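Local atomic coordinates of mandelate racemase/muconate lactonizing enzyme family protein (Azoarcus sp., PDB entry 2QDE), a protein that belongs to the enolase superfamily, pairing an enolase-like N-terminal domain with a C-terminal beta/alpha-barrel domain that carries a metal site, here occupied by barium. Residues P242-Q250 / A263-A274; D191-Y202 / L217-P225. All coordinates share one frame; numbering follows the deposited sequence.

From the N terminus the chain first lays down strands 5-15, 31-40 and 45-49 of an antiparallel sheet, which strand 385-387 joins only at the chain's end, then enters the barrel. Contact 2 closes first: strand 192-195 runs through helix 202-212 and returns as strand 220-221. Contact 1 follows in series, neither nested nor crossed, and closes the loop from strand 243-245 through helix 252-261 to strand 266-269. Strands 220-221 and 243-245 are neighbours, so the two contacts form one continuous run of parallel strands, their centres about 11 Å apart. A probable backbone hydrogen bond links Q222 N to Y244 O, and the barium ion joins D195, N197 and E221 to D246.

Contact 1: residues P242-Q250 / A263-A274; sequences PIYADESAQ and AADGLMIKTQKA. With BA (barium ion), chain I.
The Y244 ring lies with one face on G266, whose CA sits 5° off the ring normal and 3.2 Å from the ring centroid, a close CH-pi contact. At the ring's edge, in its plane, lies SD of M268, a Met-aromatic contact that also brings SD to 3.6 Å from Y244 CB. The M268 chain, bent at chi2 and chi3, meanwhile lays CG against CB of D246. These groups sit on parallel neighbours of the barrel, strands 243-245 and 266-269, joined by helix 252-261 as a beta-alpha-beta unit. A245 donates to G266 O and accepts from M268 N; on the face of A245 and L267, the methyls of A245 and A249 meet L267 CD2. Before the strands pair, the D265 carboxylate takes the amide of I243 on the anti lone pair of OD2 (N to OD2 2.8 Å), while OD1 is bound by R236 and by Y202 of a neighbouring subunit. Beyond the strands, the K273 chain bends at chi3 (59°) and brings NZ to D246 OD1, a 2.7 Å salt bridge. The same NZ bonds D246 O and M268 O, and weakly A249 O. On D246 O it arrives from the face opposite A249 N. D246 OD1 is also bonded by Y57, consistent with the carboxylate being held with OD2 on barium (2.7 Å); K270 NZ lies 3.4 Å from OD2.

Contact 2: residues D191-Y202 / L217-P225; sequences DLFIDINGAWTY and LSKIEQPLP. With BA (barium ion), chain I.
F193 meets K219 where strands 192-195 and 220-221, parallel neighbours in the beta/alpha-barrel joined by helix 202-212 as a beta-alpha-beta unit, run side by side. Backbone bonds pair the strands: E221 N to I194 O and I196 N to E221 O, followed in the loops by G198 N to Q222 O and W200 N to P223 O. Among apolar groups, I194 and I220 lie side by side, I194 CG1 3.6 Å from I220 CD1. Within 191-202, I196 CG2 lies over one face of the W200 ring, and P223 CB approaches W200 CE3. Charge and ring meet where K219, its CG between backbone N and carbonyl carbon (chi1 47°), extends across F193, CE over one face at 3.6 Å from the centroid and NZ off-centre in a cation-pi contact; E221 OE1 lies at the ring's edge. S218 OG donates to D191 OD1 and accepts from K219 NZ, while a water bridges that NZ to D191 OD2. At the metal, the D195 and E221 carboxylates stack 28° apart, both also held by K165. Barium takes both oxygens of D195, N197 OD1 and E221 OE2, with D246 completing the site. An Asx turn steadies D195: N197 N reaches its OD1 at 3.0 Å, from above the carboxylate plane.

Contact 1: residues P242-Q250 / A263-A274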
loop_
_atom_site.group_PDB
_atom_site.type_symbol
_atom_site.label_atom_id
_atom_site.label_comp_id
_atom_site.label_asym_id
_atom_site.label_seq_id
_atom_site.Cartn_x
_atom_site.Cartn_y
_atom_site.Cartn_z
ATOM N N PRO A 242 -13.170 -2.711 -21.435
ATOM C CA PRO A 242 -11.967 -1.899 -21.234
ATOM C C PRO A 242 -12.342 -0.437 -21.031
ATOM O O PRO A 242 -13.258 0.060 -21.674
ATOM C CB PRO A 242 -11.183 -2.109 -22.527
ATOM C CG PRO A 242 -11.613 -3.476 -22.970
ATOM C CD PRO A 242 -13.098 -3.445 -22.709
ATOM N N ILE A 243 -11.633 0.237 -20.132
ATOM C CA ILE A 243 -11.877 1.639 -19.837
ATOM C C ILE A 243 -10.650 2.451 -20.263
ATOM O O ILE A 243 -9.557 2.247 -19.730
ATOM C CB ILE A 243 -12.114 1.851 -18.326
ATOM C CG1 ILE A 243 -13.256 0.950 -17.835
ATOM C CG2 ILE A 243 -12.399 3.316 -18.041
ATOM C CD1 ILE A 243 -14.595 1.216 -18.497
ATOM N N TYR A 244 -10.835 3.358 -21.220
ATOM C CA TYR A 244 -9.748 4.204 -21.719
ATOM C C TYR A 244 -9.839 5.618 -21.148
ATOM O O TYR A 244 -10.933 6.113 -20.876
ATOM C CB TYR A 244 -9.785 4.283 -23.249
ATOM C CG TYR A 244 -9.124 3.118 -23.957
ATOM C CD1 TYR A 244 -9.340 1.799 -23.544
ATOM C CD2 TYR A 244 -8.315 3.335 -25.068
ATOM C CE1 TYR A 244 -8.765 0.726 -24.228
ATOM C CE2 TYR A 244 -7.735 2.271 -25.758
ATOM C CZ TYR A 244 -7.965 0.973 -25.334
ATOM O OH TYR A 244 -7.388 -0.068 -26.021
ATOM N N ALA A 245 -8.689 6.268 -20.988
ATOM C CA ALA A 245 -8.649 7.618 -20.444
ATOM C C ALA A 245 -8.250 8.664 -21.485
ATOM O O ALA A 245 -7.288 8.473 -22.227
ATOM C CB ALA A 245 -7.679 7.668 -19.280
ATOM N N ASP A 246 -9.000 9.761 -21.542
ATOM C CA ASP A 246 -8.686 10.853 -22.458
ATOM C C ASP A 246 -8.446 12.074 -21.587
ATOM O O ASP A 246 -7.302 12.415 -21.281
ATOM C CB ASP A 246 -9.842 11.121 -23.427
ATOM C CG ASP A 246 -9.594 12.334 -24.319
ATOM O OD1 ASP A 246 -8.511 12.960 -24.229
ATOM O OD2 ASP A 246 -10.496 12.662 -25.119
ATOM N N GLU A 247 -9.536 12.708 -21.166
ATOM C CA GLU A 247 -9.448 13.882 -20.318
ATOM C C GLU A 247 -8.555 13.657 -19.098
ATOM O O GLU A 247 -7.836 14.561 -18.687
ATOM C CB GLU A 247 -10.848 14.327 -19.872
ATOM C CG GLU A 247 -11.655 15.024 -20.964
ATOM C CD GLU A 247 -12.446 14.067 -21.847
ATOM O OE1 GLU A 247 -12.033 12.899 -22.020
ATOM O OE2 GLU A 247 -13.492 14.500 -22.378
ATOM N N SER A 248 -8.597 12.456 -18.524
ATOM C CA SER A 248 -7.775 12.145 -17.356
ATOM C C SER A 248 -6.283 12.119 -17.677
ATOM O O SER A 248 -5.456 12.401 -16.809
ATOM C CB SER A 248 -8.175 10.797 -16.752
ATOM O OG SER A 248 -9.480 10.850 -16.206
ATOM N N ALA A 249 -5.948 11.783 -18.922
ATOM C CA ALA A 249 -4.556 11.700 -19.365
ATOM C C ALA A 249 -4.082 12.968 -20.065
ATOM O O ALA A 249 -4.001 13.018 -21.297
ATOM C CB ALA A 249 -4.379 10.510 -20.296
ATOM N N GLN A 250 -3.750 13.985 -19.279
ATOM C CA GLN A 250 -3.291 15.244 -19.850
ATOM C C GLN A 250 -1.817 15.549 -19.575
ATOM O O GLN A 250 -1.035 15.782 -20.502
ATOM C CB GLN A 250 -4.164 16.386 -19.326
ATOM C CG GLN A 250 -3.749 17.758 -19.806
ATOM C CD GLN A 250 -4.593 18.849 -19.190
ATOM O OE1 GLN A 250 -5.816 18.872 -19.355
ATOM N NE2 GLN A 250 -3.950 19.758 -18.472
ATOM N N ALA A 263 -5.939 2.912 -13.464
ATOM C CA ALA A 263 -7.184 3.571 -13.842
ATOM C C ALA A 263 -7.562 3.454 -15.319
ATOM O O ALA A 263 -8.612 3.952 -15.724
ATOM C CB ALA A 263 -7.119 5.046 -13.444
ATOM N N ALA A 264 -6.729 2.803 -16.127
ATOM C CA ALA A 264 -7.047 2.701 -17.545
ATOM C C ALA A 264 -6.476 1.496 -18.268
ATOM O O ALA A 264 -5.433 0.970 -17.896
ATOM C CB ALA A 264 -6.610 3.982 -18.262
ATOM N N ASP A 265 -7.173 1.086 -19.325
ATOM C CA ASP A 265 -6.773 -0.041 -20.163
ATOM C C ASP A 265 -6.212 0.473 -21.490
ATOM O O ASP A 265 -5.716 -0.296 -22.313
ATOM C CB ASP A 265 -7.978 -0.939 -20.434
ATOM C CG ASP A 265 -8.512 -1.586 -19.171
ATOM O OD1 ASP A 265 -7.748 -2.350 -18.546
ATOM O OD2 ASP A 265 -9.685 -1.326 -18.805
ATOM N N GLY A 266 -6.297 1.786 -21.682
ATOM C CA GLY A 266 -5.822 2.408 -22.908
ATOM C C GLY A 266 -5.885 3.915 -22.759
ATOM O O GLY A 266 -6.485 4.411 -21.805
ATOM N N LEU A 267 -5.297 4.647 -23.704
ATOM C CA LEU A 267 -5.262 6.108 -23.609
ATOM C C LEU A 267 -5.546 6.828 -24.928
ATOM O O LEU A 267 -5.315 6.277 -26.001
ATOM C CB LEU A 267 -3.874 6.542 -23.124
ATOM C CG LEU A 267 -3.245 5.847 -21.910
ATOM C CD1 LEU A 267 -1.733 6.079 -21.920
ATOM C CD2 LEU A 267 -3.867 6.363 -20.628
ATOM N N MET A 268 -6.052 8.056 -24.838
ATOM C CA MET A 268 -6.294 8.873 -26.026
ATOM C C MET A 268 -5.451 10.127 -25.832
ATOM O O MET A 268 -5.292 10.611 -24.711
ATOM C CB MET A 268 -7.757 9.318 -26.177
ATOM C CG MET A 268 -8.779 8.634 -25.307
ATOM S SD MET A 268 -8.967 6.887 -25.615
ATOM C CE MET A 268 -8.946 6.851 -27.374
ATOM N N ILE A 269 -4.908 10.656 -26.917
ATOM C CA ILE A 269 -4.114 11.866 -26.816
ATOM C C ILE A 269 -4.548 12.878 -27.874
ATOM O O ILE A 269 -5.164 12.518 -28.872
ATOM C CB ILE A 269 -2.611 11.555 -27.020
ATOM C CG1 ILE A 269 -1.763 12.798 -26.727
ATOM C CG2 ILE A 269 -2.364 11.096 -28.453
ATOM C CD1 ILE A 269 -0.273 12.581 -26.909
ATOM N N LYS A 270 -4.258 14.150 -27.618
ATOM C CA LYS A 270 -4.511 15.228 -28.576
ATOM C C LYS A 270 -3.287 16.110 -28.409
ATOM O O LYS A 270 -2.884 16.399 -27.282
ATOM C CB LYS A 270 -5.784 16.029 -28.258
ATOM C CG LYS A 270 -7.084 15.312 -28.600
ATOM C CD LYS A 270 -8.259 16.278 -28.609
ATOM C CE LYS A 270 -9.581 15.569 -28.900
ATOM N NZ LYS A 270 -9.921 14.583 -27.849
ATOM N N THR A 271 -2.674 16.517 -29.513
ATOM C CA THR A 271 -1.493 17.359 -29.428
ATOM C C THR A 271 -1.765 18.642 -28.648
ATOM O O THR A 271 -0.887 19.144 -27.957
ATOM C CB THR A 271 -0.938 17.699 -30.831
ATOM O OG1 THR A 271 -2.007 18.118 -31.685
ATOM C CG2 THR A 271 -0.268 16.478 -31.438
ATOM N N GLN A 272 -2.985 19.162 -28.741
ATOM C CA GLN A 272 -3.324 20.383 -28.017
ATOM C C GLN A 272 -3.495 20.133 -26.516
ATOM O O GLN A 272 -3.272 21.026 -25.702
ATOM C CB GLN A 272 -4.598 21.018 -28.593
ATOM C CG GLN A 272 -4.432 21.552 -30.011
ATOM C CD GLN A 272 -4.835 20.552 -31.074
ATOM O OE1 GLN A 272 -4.766 19.338 -30.867
ATOM N NE2 GLN A 272 -5.253 21.062 -32.233
ATOM N N LYS A 273 -3.892 18.920 -26.148
ATOM C CA LYS A 273 -4.065 18.592 -24.738
ATOM C C LYS A 273 -2.690 18.426 -24.101
ATOM O O LYS A 273 -2.425 18.936 -23.007
ATOM C CB LYS A 273 -4.867 17.297 -24.590
ATOM C CG LYS A 273 -5.063 16.847 -23.151
ATOM C CD LYS A 273 -5.869 15.550 -23.065
ATOM C CE LYS A 273 -5.194 14.403 -23.819
ATOM N NZ LYS A 273 -5.915 13.109 -23.620
ATOM N N ALA A 274 -1.818 17.710 -24.804
ATOM C CA ALA A 274 -0.459 17.453 -24.335
ATOM C C ALA A 274 0.326 18.753 -24.185
ATOM O O ALA A 274 1.165 18.879 -23.292
ATOM C CB ALA A 274 0.261 16.517 -25.301
HETATM BA BA BA I . -13.140 12.439 -25.222
HETATM O O HOH W 1 -7.271 -2.363 -23.953
HETATM O O HOH W 2 1.448 16.781 -21.538
#

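Contact 2: residues D191-Y202 / L217-P225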
loop_
_atom_site.group_PDB
_atom_site.type_symbol
_atom_site.label_atom_id
_atom_site.label_comp_id
_atom_site.label_asym_id
_atom_site.label_seq_id
_atom_site.Cartn_x
_atom_site.Cartn_y
_atom_site.Cartn_z
ATOM N N ASP A 191 -14.724 -3.010 -34.951
ATOM C CA ASP A 191 -14.223 -2.341 -33.748
ATOM C C ASP A 191 -15.147 -1.148 -33.477
ATOM O O ASP A 191 -15.085 -0.136 -34.169
ATOM C CB ASP A 191 -12.783 -1.854 -33.987
ATOM C CG ASP A 191 -12.188 -1.111 -32.785
ATOM O OD1 ASP A 191 -12.931 -0.767 -31.841
ATOM O OD2 ASP A 191 -10.964 -0.853 -32.797
ATOM N N LEU A 192 -16.008 -1.280 -32.475
ATOM C CA LEU A 192 -16.958 -0.229 -32.131
ATOM C C LEU A 192 -16.846 0.166 -30.658
ATOM O O LEU A 192 -16.798 -0.702 -29.786
ATOM C CB LEU A 192 -18.379 -0.722 -32.417
ATOM C CG LEU A 192 -19.542 0.184 -32.014
ATOM C CD1 LEU A 192 -19.549 1.426 -32.899
ATOM C CD2 LEU A 192 -20.859 -0.581 -32.141
ATOM N N PHE A 193 -16.785 1.467 -30.378
ATOM C CA PHE A 193 -16.724 1.923 -28.993
ATOM C C PHE A 193 -17.399 3.274 -28.808
ATOM O O PHE A 193 -17.782 3.915 -29.785
ATOM C CB PHE A 193 -15.275 1.936 -28.463
ATOM C CG PHE A 193 -14.356 2.912 -29.148
ATOM C CD1 PHE A 193 -14.118 4.171 -28.596
ATOM C CD2 PHE A 193 -13.662 2.542 -30.305
ATOM C CE1 PHE A 193 -13.191 5.054 -29.183
ATOM C CE2 PHE A 193 -12.734 3.411 -30.903
ATOM C CZ PHE A 193 -12.496 4.669 -30.338
ATOM N N ILE A 194 -17.566 3.695 -27.557
ATOM C CA ILE A 194 -18.230 4.964 -27.272
ATOM C C ILE A 194 -17.398 5.904 -26.403
ATOM O O ILE A 194 -16.531 5.465 -25.646
ATOM C CB ILE A 194 -19.584 4.729 -26.576
ATOM C CG1 ILE A 194 -19.373 3.953 -25.270
ATOM C CG2 ILE A 194 -20.518 3.965 -27.505
ATOM C CD1 ILE A 194 -20.639 3.780 -24.450
ATOM N N ASP A 195 -17.685 7.196 -26.519
ATOM C CA ASP A 195 -16.980 8.243 -25.780
ATOM C C ASP A 195 -17.995 8.988 -24.910
ATOM O O ASP A 195 -18.996 9.486 -25.417
ATOM C CB ASP A 195 -16.335 9.201 -26.778
ATOM C CG ASP A 195 -15.386 10.187 -26.126
ATOM O OD1 ASP A 195 -15.377 10.294 -24.883
ATOM O OD2 ASP A 195 -14.654 10.873 -26.874
ATOM N N ILE A 196 -17.731 9.057 -23.607
ATOM C CA ILE A 196 -18.636 9.707 -22.659
ATOM C C ILE A 196 -18.203 11.121 -22.280
ATOM O O ILE A 196 -18.992 11.893 -21.738
ATOM C CB ILE A 196 -18.750 8.880 -21.355
ATOM C CG1 ILE A 196 -18.805 7.385 -21.686
ATOM C CG2 ILE A 196 -20.001 9.275 -20.594
ATOM C CD1 ILE A 196 -19.968 6.988 -22.583
ATOM N N ASN A 197 -16.945 11.452 -22.553
ATOM C CA ASN A 197 -16.416 12.775 -22.235
ATOM C C ASN A 197 -16.524 13.094 -20.735
ATOM O O ASN A 197 -16.698 14.254 -20.346
ATOM C CB ASN A 197 -17.133 13.862 -23.058
ATOM C CG ASN A 197 -16.765 13.819 -24.539
ATOM O OD1 ASN A 197 -15.585 13.854 -24.905
ATOM N ND2 ASN A 197 -17.776 13.753 -25.397
ATOM N N GLY A 198 -16.424 12.058 -19.907
ATOM C CA GLY A 198 -16.468 12.226 -18.463
ATOM C C GLY A 198 -17.744 12.757 -17.836
ATOM O O GLY A 198 -17.712 13.317 -16.735
ATOM N N ALA A 199 -18.871 12.549 -18.503
ATOM C CA ALA A 199 -20.153 13.047 -18.014
ATOM C C ALA A 199 -20.872 12.201 -16.957
ATOM O O ALA A 199 -21.917 12.621 -16.448
ATOM C CB ALA A 199 -21.096 13.279 -19.207
ATOM N N TRP A 200 -20.334 11.034 -16.601
ATOM C CA TRP A 200 -21.019 10.182 -15.631
ATOM C C TRP A 200 -20.579 10.190 -14.169
ATOM O O TRP A 200 -19.406 10.376 -13.853
ATOM C CB TRP A 200 -20.995 8.725 -16.100
ATOM C CG TRP A 200 -21.812 8.451 -17.325
ATOM C CD1 TRP A 200 -22.836 9.211 -17.819
ATOM C CD2 TRP A 200 -21.682 7.328 -18.203
ATOM N NE1 TRP A 200 -23.347 8.629 -18.952
ATOM C CE2 TRP A 200 -22.658 7.471 -19.212
ATOM C CE3 TRP A 200 -20.835 6.213 -18.235
ATOM C CZ2 TRP A 200 -22.810 6.540 -20.248
ATOM C CZ3 TRP A 200 -20.986 5.282 -19.267
ATOM C CH2 TRP A 200 -21.966 5.455 -20.259
ATOM N N THR A 201 -21.550 9.991 -13.275
ATOM C CA THR A 201 -21.253 9.879 -11.852
ATOM C C THR A 201 -20.943 8.378 -11.791
ATOM O O THR A 201 -21.287 7.640 -12.721
ATOM C CB THR A 201 -22.483 10.204 -10.949
ATOM O OG1 THR A 201 -23.549 9.290 -11.233
ATOM C CG2 THR A 201 -22.975 11.629 -11.197
ATOM N N TYR A 202 -20.307 7.913 -10.726
ATOM C CA TYR A 202 -19.955 6.501 -10.653
ATOM C C TYR A 202 -21.091 5.503 -10.909
ATOM O O TYR A 202 -20.935 4.576 -11.704
ATOM C CB TYR A 202 -19.300 6.194 -9.313
ATOM C CG TYR A 202 -18.893 4.754 -9.196
ATOM C CD1 TYR A 202 -17.753 4.273 -9.841
ATOM C CD2 TYR A 202 -19.679 3.855 -8.476
ATOM C CE1 TYR A 202 -17.404 2.915 -9.770
ATOM C CE2 TYR A 202 -19.347 2.506 -8.404
ATOM C CZ TYR A 202 -18.214 2.044 -9.047
ATOM O OH TYR A 202 -17.913 0.709 -8.960
ATOM N N LEU A 217 -18.680 -3.733 -26.857
ATOM C CA LEU A 217 -17.920 -2.562 -27.274
ATOM C C LEU A 217 -16.439 -2.826 -26.969
ATOM O O LEU A 217 -16.107 -3.426 -25.943
ATOM C CB LEU A 217 -18.413 -1.334 -26.505
ATOM C CG LEU A 217 -19.898 -0.995 -26.693
ATOM C CD1 LEU A 217 -20.334 0.062 -25.684
ATOM C CD2 LEU A 217 -20.133 -0.512 -28.120
ATOM N N SER A 218 -15.551 -2.386 -27.853
ATOM C CA SER A 218 -14.126 -2.601 -27.629
ATOM C C SER A 218 -13.629 -1.832 -26.407
ATOM O O SER A 218 -12.633 -2.214 -25.791
ATOM C CB SER A 218 -13.311 -2.198 -28.863
ATOM O OG SER A 218 -13.368 -0.801 -29.085
ATOM N N LYS A 219 -14.327 -0.757 -26.047
ATOM C CA LYS A 219 -13.932 0.052 -24.898
ATOM C C LYS A 219 -14.912 1.185 -24.612
ATOM O O LYS A 219 -15.785 1.484 -25.431
ATOM C CB LYS A 219 -12.538 0.648 -25.143
ATOM C CG LYS A 219 -12.377 1.278 -26.535
ATOM C CD LYS A 219 -10.960 1.783 -26.766
ATOM C CE LYS A 219 -10.669 2.009 -28.242
ATOM N NZ LYS A 219 -10.642 0.735 -28.998
ATOM N N ILE A 220 -14.765 1.793 -23.436
ATOM C CA ILE A 220 -15.577 2.936 -23.026
ATOM C C ILE A 220 -14.593 4.080 -22.785
ATOM O O ILE A 220 -13.743 3.991 -21.902
ATOM C CB ILE A 220 -16.337 2.691 -21.701
ATOM C CG1 ILE A 220 -17.196 1.425 -21.797
ATOM C CG2 ILE A 220 -17.212 3.898 -21.393
ATOM C CD1 ILE A 220 -18.218 1.468 -22.891
ATOM N N GLU A 221 -14.697 5.146 -23.570
ATOM C CA GLU A 221 -13.791 6.278 -23.416
ATOM C C GLU A 221 -14.238 7.290 -22.360
ATOM O O GLU A 221 -15.331 7.863 -22.447
ATOM C CB GLU A 221 -13.611 6.995 -24.754
ATOM C CG GLU A 221 -12.558 8.107 -24.730
ATOM C CD GLU A 221 -12.432 8.823 -26.068
ATOM O OE1 GLU A 221 -12.698 8.177 -27.108
ATOM O OE2 GLU A 221 -12.047 10.021 -26.076
ATOM N N GLN A 222 -13.373 7.498 -21.369
ATOM C CA GLN A 222 -13.597 8.443 -20.273
ATOM C C GLN A 222 -15.029 8.517 -19.739
ATOM O O GLN A 222 -15.726 9.521 -19.935
ATOM C CB GLN A 222 -13.165 9.850 -20.698
ATOM C CG GLN A 222 -12.976 10.806 -19.528
ATOM C CD GLN A 222 -11.735 10.485 -18.714
ATOM O OE1 GLN A 222 -11.779 10.437 -17.483
ATOM N NE2 GLN A 222 -10.617 10.269 -19.398
ATOM N N PRO A 223 -15.483 7.463 -19.047
ATOM C CA PRO A 223 -16.843 7.475 -18.508
ATOM C C PRO A 223 -17.022 8.450 -17.341
ATOM O O PRO A 223 -18.080 9.068 -17.201
ATOM C CB PRO A 223 -17.063 6.018 -18.090
ATOM C CG PRO A 223 -15.698 5.561 -17.724
ATOM C CD PRO A 223 -14.829 6.163 -18.805
ATOM N N LEU A 224 -15.982 8.601 -16.525
ATOM C CA LEU A 224 -16.032 9.470 -15.348
ATOM C C LEU A 224 -15.208 10.751 -15.512
ATOM O O LEU A 224 -14.402 10.866 -16.433
ATOM C CB LEU A 224 -15.538 8.681 -14.125
ATOM C CG LEU A 224 -16.257 7.347 -13.885
ATOM C CD1 LEU A 224 -15.493 6.510 -12.864
ATOM C CD2 LEU A 224 -17.685 7.617 -13.412
ATOM N N PRO A 225 -15.404 11.733 -14.614
ATOM C CA PRO A 225 -14.662 12.999 -14.687
ATOM C C PRO A 225 -13.150 12.790 -14.772
ATOM O O PRO A 225 -12.621 11.784 -14.292
ATOM C CB PRO A 225 -15.078 13.718 -13.403
ATOM C CG PRO A 225 -16.475 13.217 -13.184
ATOM C CD PRO A 225 -16.337 11.742 -13.473
HETATM BA BA BA I . -13.140 12.439 -25.222
HETATM O O HOH W 3 -9.567 1.437 -31.621
#